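PDB 3IT5: protease LasA from Pseudomonas aeruginosa, which cleaves the pentaglycine cross-links of staphylococcal peptidoglycan and degrades host elastin as a secreted zinc metalloendopeptidase of the M23 family. Local coordinates for residues Asp40-Arg43 against Trp44-Thr48; Gln91-Ser94 against Ala95-Leu99; Phe160-Ser164 against Ala165-His169. All coordinates share one frame; numbering follows the deposited sequence.

Contact 1: Asp40-Arg43 against Trp44-Thr48; sequences DWPR and WGSAT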
loop_
_atom_site.group_PDB
_atom_site.type_symbol
_atom_site.label_atom_id
_atom_site.label_comp_id
_atom_site.label_asym_id
_atom_site.label_seq_id
_atom_site.Cartn_x
_atom_site.Cartn_y
_atom_site.Cartn_z
ATOM N N ASP A 40 -4.211 -2.195 13.188
ATOM C CA ASP A 40 -3.945 -1.809 14.581
ATOM C C ASP A 40 -2.468 -1.638 14.974
ATOM O O ASP A 40 -2.187 -1.214 16.094
ATOM C CB ASP A 40 -4.638 -2.783 15.553
ATOM C CG ASP A 40 -4.393 -4.250 15.207
ATOM O OD1 ASP A 40 -3.644 -4.537 14.245
ATOM O OD2 ASP A 40 -4.968 -5.123 15.894
ATOM N N TRP A 41 -1.544 -1.956 14.060
ATOM C CA TRP A 41 -0.084 -1.920 14.315
ATOM C C TRP A 41 0.353 -2.685 15.582
ATOM O O TRP A 41 0.938 -2.098 16.502
ATOM C CB TRP A 41 0.446 -0.474 14.328
ATOM C CG TRP A 41 0.552 0.142 12.960
ATOM C CD1 TRP A 41 -0.402 0.875 12.315
ATOM C CD2 TRP A 41 1.678 0.075 12.070
ATOM N NE1 TRP A 41 0.055 1.266 11.078
ATOM C CE2 TRP A 41 1.329 0.790 10.903
ATOM C CE3 TRP A 41 2.947 -0.517 12.148
ATOM C CZ2 TRP A 41 2.201 0.928 9.819
ATOM C CZ3 TRP A 41 3.817 -0.378 11.065
ATOM C CH2 TRP A 41 3.437 0.336 9.917
ATOM N N PRO A 42 0.092 -4.006 15.622
ATOM C CA PRO A 42 0.233 -4.758 16.860
ATOM C C PRO A 42 1.596 -5.446 16.993
ATOM O O PRO A 42 2.504 -5.192 16.194
ATOM C CB PRO A 42 -0.860 -5.810 16.715
ATOM C CG PRO A 42 -0.858 -6.117 15.228
ATOM C CD PRO A 42 -0.316 -4.890 14.513
ATOM N N ARG A 43 1.722 -6.310 17.998
ATOM C CA ARG A 43 2.902 -7.151 18.167
ATOM C C ARG A 43 2.827 -8.340 17.210
ATOM O O ARG A 43 1.753 -8.651 16.688
ATOM C CB ARG A 43 2.983 -7.662 19.609
ATOM C CG ARG A 43 4.391 -7.780 20.135
ATOM C CD ARG A 43 4.604 -9.037 20.957
ATOM N NE ARG A 43 5.993 -9.486 20.865
ATOM C CZ ARG A 43 6.833 -9.617 21.892
ATOM N NH1 ARG A 43 6.448 -9.354 23.137
ATOM N NH2 ARG A 43 8.071 -10.029 21.665
ATOM N N TRP A 44 3.959 -9.006 16.983
ATOM C CA TRP A 44 3.965 -10.269 16.240
ATOM C C TRP A 44 3.083 -11.300 16.948
ATOM O O TRP A 44 2.851 -11.206 18.158
ATOM C CB TRP A 44 5.392 -10.816 16.080
ATOM C CG TRP A 44 6.308 -9.939 15.261
ATOM C CD1 TRP A 44 7.401 -9.249 15.712
ATOM C CD2 TRP A 44 6.211 -9.662 13.855
ATOM N NE1 TRP A 44 7.990 -8.562 14.674
ATOM C CE2 TRP A 44 7.282 -8.799 13.524
ATOM C CE3 TRP A 44 5.329 -10.065 12.841
ATOM C CZ2 TRP A 44 7.489 -8.322 12.222
ATOM C CZ3 TRP A 44 5.531 -9.586 11.547
ATOM C CH2 TRP A 44 6.607 -8.726 11.251
ATOM N N GLY A 45 2.587 -12.270 16.186
ATOM C CA GLY A 45 1.683 -13.282 16.718
ATOM C C GLY A 45 0.255 -12.788 16.880
ATOM O O GLY A 45 -0.597 -13.510 17.406
ATOM N N SER A 46 -0.002 -11.559 16.438
ATOM C CA SER A 46 -1.345 -10.971 16.468
ATOM C C SER A 46 -2.162 -11.312 15.221
ATOM O O SER A 46 -1.626 -11.806 14.220
ATOM C CB SER A 46 -1.266 -9.448 16.614
ATOM O OG SER A 46 -0.604 -9.057 17.807
ATOM N N ALA A 47 -3.463 -11.033 15.295
ATOM C CA ALA A 47 -4.369 -11.211 14.164
ATOM C C ALA A 47 -4.013 -10.243 13.042
ATOM O O ALA A 47 -3.669 -9.089 13.298
ATOM C CB ALA A 47 -5.819 -11.006 14.611
ATOM N N THR A 48 -4.070 -10.722 11.803
ATOM C CA THR A 48 -3.773 -9.887 10.639
ATOM C C THR A 48 -4.939 -9.862 9.656
ATOM O O THR A 48 -5.836 -10.710 9.714
ATOM C CB THR A 48 -2.492 -10.331 9.901
ATOM O OG1 THR A 48 -2.718 -11.579 9.238
ATOM C CG2 THR A 48 -1.305 -10.451 10.867
HETATM O O HOH W 1 -4.686 -7.882 15.607
HETATM O O HOH W 2 -2.678 -6.724 12.790
HETATM O O HOH W 3 -0.104 -6.616 20.047
#

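Contact 2: Gln91-Ser94 against Ala95-Leu99; sequences QQVS and ADTKL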
loop_
_atom_site.group_PDB
_atom_site.type_symbol
_atom_site.label_atom_id
_atom_site.label_comp_id
_atom_site.label_asym_id
_atom_site.label_seq_id
_atom_site.Cartn_x
_atom_site.Cartn_y
_atom_site.Cartn_z
ATOM N N GLN A 91 -2.700 -14.155 -13.144
ATOM C CA GLN A 91 -4.085 -13.903 -12.755
ATOM C C GLN A 91 -4.447 -12.433 -12.897
ATOM O O GLN A 91 -3.856 -11.564 -12.252
ATOM C CB GLN A 91 -4.368 -14.378 -11.324
ATOM C CG GLN A 91 -5.791 -14.062 -10.836
ATOM C CD GLN A 91 -6.159 -14.784 -9.552
ATOM O OE1 GLN A 91 -5.394 -15.608 -9.044
ATOM N NE2 GLN A 91 -7.338 -14.471 -9.014
ATOM N N GLN A 92 -5.435 -12.162 -13.740
ATOM C CA GLN A 92 -5.957 -10.818 -13.860
ATOM C C GLN A 92 -6.918 -10.560 -12.701
ATOM O O GLN A 92 -7.703 -11.438 -12.329
ATOM C CB GLN A 92 -6.623 -10.597 -15.225
ATOM C CG GLN A 92 -5.827 -11.136 -16.441
ATOM C CD GLN A 92 -4.433 -10.514 -16.639
ATOM O OE1 GLN A 92 -4.154 -9.404 -16.184
ATOM N NE2 GLN A 92 -3.563 -11.235 -17.341
ATOM N N VAL A 93 -6.829 -9.357 -12.131
ATOM C CA VAL A 93 -7.581 -8.967 -10.937
ATOM C C VAL A 93 -8.106 -7.534 -11.069
ATOM O O VAL A 93 -7.632 -6.765 -11.906
ATOM C CB VAL A 93 -6.707 -9.047 -9.641
ATOM C CG1 VAL A 93 -6.325 -10.493 -9.313
ATOM C CG2 VAL A 93 -5.468 -8.158 -9.757
ATOM N N SER A 94 -9.069 -7.184 -10.220
ATOM C CA SER A 94 -9.621 -5.835 -10.156
ATOM C C SER A 94 -9.246 -5.207 -8.814
ATOM O O SER A 94 -8.824 -5.910 -7.891
ATOM C CB SER A 94 -11.145 -5.893 -10.277
ATOM O OG SER A 94 -11.541 -6.694 -11.375
ATOM N N ALA A 95 -9.410 -3.893 -8.696
ATOM C CA ALA A 95 -9.337 -3.254 -7.394
ATOM C C ALA A 95 -10.249 -4.031 -6.452
ATOM O O ALA A 95 -11.353 -4.423 -6.838
ATOM C CB ALA A 95 -9.759 -1.794 -7.475
ATOM N N ASP A 96 -9.756 -4.294 -5.244
ATOM C CA ASP A 96 -10.530 -4.946 -4.183
ATOM C C ASP A 96 -10.535 -6.481 -4.264
ATOM O O ASP A 96 -11.326 -7.134 -3.582
ATOM C CB ASP A 96 -11.964 -4.384 -4.113
ATOM C CG ASP A 96 -12.459 -4.196 -2.685
ATOM O OD1 ASP A 96 -11.637 -3.907 -1.788
ATOM O OD2 ASP A 96 -13.682 -4.313 -2.465
ATOM N N THR A 97 -9.653 -7.050 -5.090
ATOM C CA THR A 97 -9.466 -8.503 -5.122
ATOM C C THR A 97 -8.492 -8.893 -4.016
ATOM O O THR A 97 -7.345 -8.451 -4.017
ATOM C CB THR A 97 -8.935 -9.012 -6.489
ATOM O OG1 THR A 97 -9.903 -8.761 -7.515
ATOM C CG2 THR A 97 -8.658 -10.518 -6.429
ATOM N N LYS A 98 -8.945 -9.722 -3.078
ATOM C CA LYS A 98 -8.094 -10.129 -1.962
ATOM C C LYS A 98 -6.866 -10.897 -2.446
ATOM O O LYS A 98 -6.987 -11.938 -3.089
ATOM C CB LYS A 98 -8.883 -10.942 -0.929
ATOM C CG LYS A 98 -8.043 -11.460 0.234
ATOM C CD LYS A 98 -8.924 -11.994 1.360
ATOM C CE LYS A 98 -8.099 -12.694 2.442
ATOM N NZ LYS A 98 -8.945 -13.012 3.634
ATOM N N LEU A 99 -5.688 -10.364 -2.130
ATOM C CA LEU A 99 -4.412 -10.970 -2.521
ATOM C C LEU A 99 -3.892 -11.926 -1.455
ATOM O O LEU A 99 -3.094 -12.823 -1.747
ATOM C CB LEU A 99 -3.369 -9.881 -2.785
ATOM C CG LEU A 99 -3.731 -8.755 -3.763
ATOM C CD1 LEU A 99 -2.545 -7.812 -3.955
ATOM C CD2 LEU A 99 -4.188 -9.318 -5.104
#

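Contact 3: Phe160-Ser164 against Ala165-His169; sequences FYNQS and AGTTH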
loop_
_atom_site.group_PDB
_atom_site.type_symbol
_atom_site.label_atom_id
_atom_site.label_comp_id
_atom_site.label_asym_id
_atom_site.label_seq_id
_atom_site.Cartn_x
_atom_site.Cartn_y
_atom_site.Cartn_z
ATOM N N PHE A 160 -3.009 12.556 3.747
ATOM C CA PHE A 160 -3.933 12.116 2.715
ATOM C C PHE A 160 -5.039 13.166 2.639
ATOM O O PHE A 160 -5.800 13.335 3.594
ATOM C CB PHE A 160 -4.526 10.750 3.079
ATOM C CG PHE A 160 -3.531 9.616 3.042
ATOM C CD1 PHE A 160 -3.504 8.735 1.964
ATOM C CD2 PHE A 160 -2.626 9.424 4.084
ATOM C CE1 PHE A 160 -2.586 7.685 1.922
ATOM C CE2 PHE A 160 -1.703 8.378 4.052
ATOM C CZ PHE A 160 -1.684 7.507 2.974
ATOM N N TYR A 161 -5.115 13.895 1.526
ATOM C CA TYR A 161 -6.152 14.918 1.381
ATOM C C TYR A 161 -7.345 14.403 0.588
ATOM O O TYR A 161 -7.228 14.101 -0.608
ATOM C CB TYR A 161 -5.598 16.213 0.765
ATOM C CG TYR A 161 -6.656 17.282 0.547
ATOM C CD1 TYR A 161 -7.164 18.017 1.621
ATOM C CD2 TYR A 161 -7.157 17.549 -0.729
ATOM C CE1 TYR A 161 -8.138 18.994 1.430
ATOM C CE2 TYR A 161 -8.134 18.524 -0.931
ATOM C CZ TYR A 161 -8.616 19.243 0.155
ATOM O OH TYR A 161 -9.579 20.210 -0.026
ATOM N N ASN A 162 -8.488 14.304 1.269
ATOM C CA ASN A 162 -9.739 13.901 0.637
ATOM C C ASN A 162 -10.279 15.025 -0.250
ATOM O O ASN A 162 -10.715 16.070 0.244
ATOM C CB ASN A 162 -10.774 13.490 1.695
ATOM C CG ASN A 162 -12.034 12.879 1.090
ATOM O OD1 ASN A 162 -12.504 13.295 0.030
ATOM N ND2 ASN A 162 -12.590 11.891 1.773
ATOM N N GLN A 163 -10.263 14.787 -1.560
ATOM C CA GLN A 163 -10.631 15.796 -2.557
ATOM C C GLN A 163 -12.146 15.941 -2.745
ATOM O O GLN A 163 -12.607 16.802 -3.499
ATOM C CB GLN A 163 -9.952 15.478 -3.898
ATOM C CG GLN A 163 -8.424 15.431 -3.817
ATOM C CD GLN A 163 -7.789 14.717 -4.988
ATOM O OE1 GLN A 163 -7.072 15.325 -5.774
ATOM N NE2 GLN A 163 -8.047 13.414 -5.110
ATOM N N SER A 164 -12.907 15.102 -2.050
ATOM C CA SER A 164 -14.364 15.104 -2.144
ATOM C C SER A 164 -15.028 15.706 -0.906
ATOM O O SER A 164 -16.202 16.073 -0.951
ATOM C CB SER A 164 -14.881 13.682 -2.391
ATOM O OG SER A 164 -16.289 13.611 -2.224
ATOM N N ALA A 165 -14.267 15.800 0.187
ATOM C CA ALA A 165 -14.775 16.262 1.480
ATOM C C ALA A 165 -13.984 17.446 2.038
ATOM O O ALA A 165 -14.429 18.121 2.970
ATOM C CB ALA A 165 -14.771 15.111 2.483
ATOM N N GLY A 166 -12.804 17.683 1.472
ATOM C CA GLY A 166 -11.935 18.769 1.922
ATOM C C GLY A 166 -11.174 18.448 3.195
ATOM O O GLY A 166 -10.517 19.324 3.759
ATOM N N THR A 167 -11.251 17.191 3.635
ATOM C CA THR A 167 -10.634 16.744 4.890
ATOM C C THR A 167 -9.182 16.299 4.730
ATOM O O THR A 167 -8.799 15.730 3.703
ATOM C CB THR A 167 -11.431 15.590 5.546
ATOM O OG1 THR A 167 -11.821 14.640 4.545
ATOM C CG2 THR A 167 -12.672 16.117 6.227
ATOM N N THR A 168 -8.387 16.566 5.765
ATOM C CA THR A 168 -6.988 16.148 5.827
ATOM C C THR A 168 -6.859 14.957 6.773
ATOM O O THR A 168 -7.451 14.946 7.857
ATOM C CB THR A 168 -6.089 17.313 6.291
ATOM O OG1 THR A 168 -6.269 18.421 5.405
ATOM C CG2 THR A 168 -4.611 16.919 6.298
ATOM N N HIS A 169 -6.090 13.956 6.354
ATOM C CA HIS A 169 -6.001 12.687 7.075
ATOM C C HIS A 169 -4.565 12.338 7.432
ATOM O O HIS A 169 -3.700 12.249 6.560
ATOM C CB HIS A 169 -6.656 11.569 6.261
ATOM C CG HIS A 169 -8.077 11.859 5.890
ATOM N ND1 HIS A 169 -9.149 11.319 6.568
ATOM C CD2 HIS A 169 -8.601 12.659 4.932
ATOM C CE1 HIS A 169 -10.273 11.761 6.033
ATOM N NE2 HIS A 169 -9.968 12.582 5.043
#

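Contact 1: Asp40-Arg43 against Trp44-Thr48
Trp44 N lies off the edge of the Arg43 guanidinium, near its plane, with nearer contacts from Arg43 CB and CG (3.1 and 3.4 Å from Trp44 N). Trp44 touches Arg43 C through CB, the indole leading away and lying oblique to that carbon. At the third flat group, Ser46 OG donates to Arg43 O at 2.6 Å from above the carbonyl plane, 37° out of it. A chi1 of -60° sets that hydroxyl beside the backbone N of Ser46. The chain makes a type II beta turn from Arg43 to Ser46, with Gly45 at positive phi; its backbone bond, Ser46 N to Arg43 O, is weak (3.4 Å), and the hydroxyl supplies the shorter one. Pro42 lies against the serine, its CB 3.4 Å from Ser46 OG. Two waters tie the ends of the loop, joining Asp40 OD2 and OD1, one each, to Ala47 O. The Trp44 side chain lies about 6 Å from those of His81 and His120, the probable proton donors/acceptors, so the turn sits beside the active site. The loop runs from strand 34-38 to strand 50-52; Trp44 packs on helix 106-109 through Ile106 and Ala109, and Asp40 and Thr48 rest on strand 98-102.

Contact 2: Gln91-Ser94 against Ala95-Leu99
Thr97 reaches back to Ser94 and Val93 with both branches of its side chain. Its OG1 donates to Ser94 O at 3.1 Å. The Thr97 backbone N donates to the same Ser94 O, also at 3.1 Å. Both donors approach from one face of the Ser94 carbonyl plane, the amide 36° out of it and the hydroxyl tilted by 30°, so one residue grips the oxygen twice. With chi1 at -64°, OG1 stands beside the Thr97 backbone N while Thr97 CG2 swings anti to it and meets Val93 CG1 at 3.7 Å; the two branched side chains cross obliquely. The amide bond closes a type II beta turn from Ser94 to Thr97, in which Asp96 takes the positive-phi position. In the M23 peptidase sheet it joins strand 92-93, paired with 57-63, to strand 98-102, paired with 50-52 and 75-83, two strands not paired with each other. Asp96 OD1 accepts from Gln13 N, and backbone bonds of Asp96 and Thr97 with Ala53 fix the second half of the turn. Val93 is buried against Val69 of strand 66-70, and its backbone pairs with Gly57. Ala95 packs on Gln8 and Leu180, near the two ends of the chain.

Contact 3: Phe160-Ser164 against Ala165-His169
Asn162 holds its CG anti to the backbone N (chi1 -172°), which folds the carboxamide over the turn toward Ala165, and a chi1 of -56° brings the His169 imidazole near Asn162 CB, which it meets obliquely. Thr167 lies side by side with Asn162, whose CB is 3.6 Å from His169 NE2 and 3.2 Å from Thr167 OG1. His169 NE2 and Thr167 OG1 are hydrogen-bonded at 2.8 Å, and either could be the donor. Asn162 OD1 accepts from Ser164 N at 2.8 Å, in the plane of the amide carbonyl, which makes an Asx turn; Ala165 N adds a weak bond to the same oxygen. The segments form the end of a beta hairpin. Phe160 and His169 are its hydrogen-bonded antiparallel pair, with the Phe160 N to His169 O bond almost straight at 177° and His169 N returning a bond to Phe160 O. Tyr161 and Thr168 follow as the non-hydrogen-bonded pair. Asn162 N then donates to Thr167 O nearly along the C=O axis, and Gly166 N, from a glycine with positive phi, to Asn162 O. On the face bearing Tyr161 and Thr168, the phenol ring reaches forward to the turn: Tyr161 CE1 is 3.3 Å from Gly166 O, while Thr168 OG1 lies at the ring edge. The His169 side chain, on the face of Phe160, has Phe160 O at its ring edge, in plane, 3.2 Å from His169 CD2. His169 also makes an edge-to-face contact with Tyr142 of strand 142-145, and buried Phe160 makes one with Phe35 of strand 34-38, next to the zinc ligand Asp36.

Contacts 1, 2 and 3 follow in that order along the chain and are well separated, their centres 24 to 28 Å apart, with no direct touch between any two. Contact 2 lies on two strands of the large antiparallel sheet, and contact 1 is a loop leading into its strand 50-52, which pairs with strand 98-102. Contact 3 lies in a separate four-stranded sheet, with strand 168-169 at its edge. The side chains of Trp44 and Phe160 are about 11 and 12 Å from the zinc ion. Contact 1 thus flanks the probable catalytic histidines, contact 3 packs through Phe160 behind a metal-ligand strand, and contact 2 joins sheet strands away from the annotated sites.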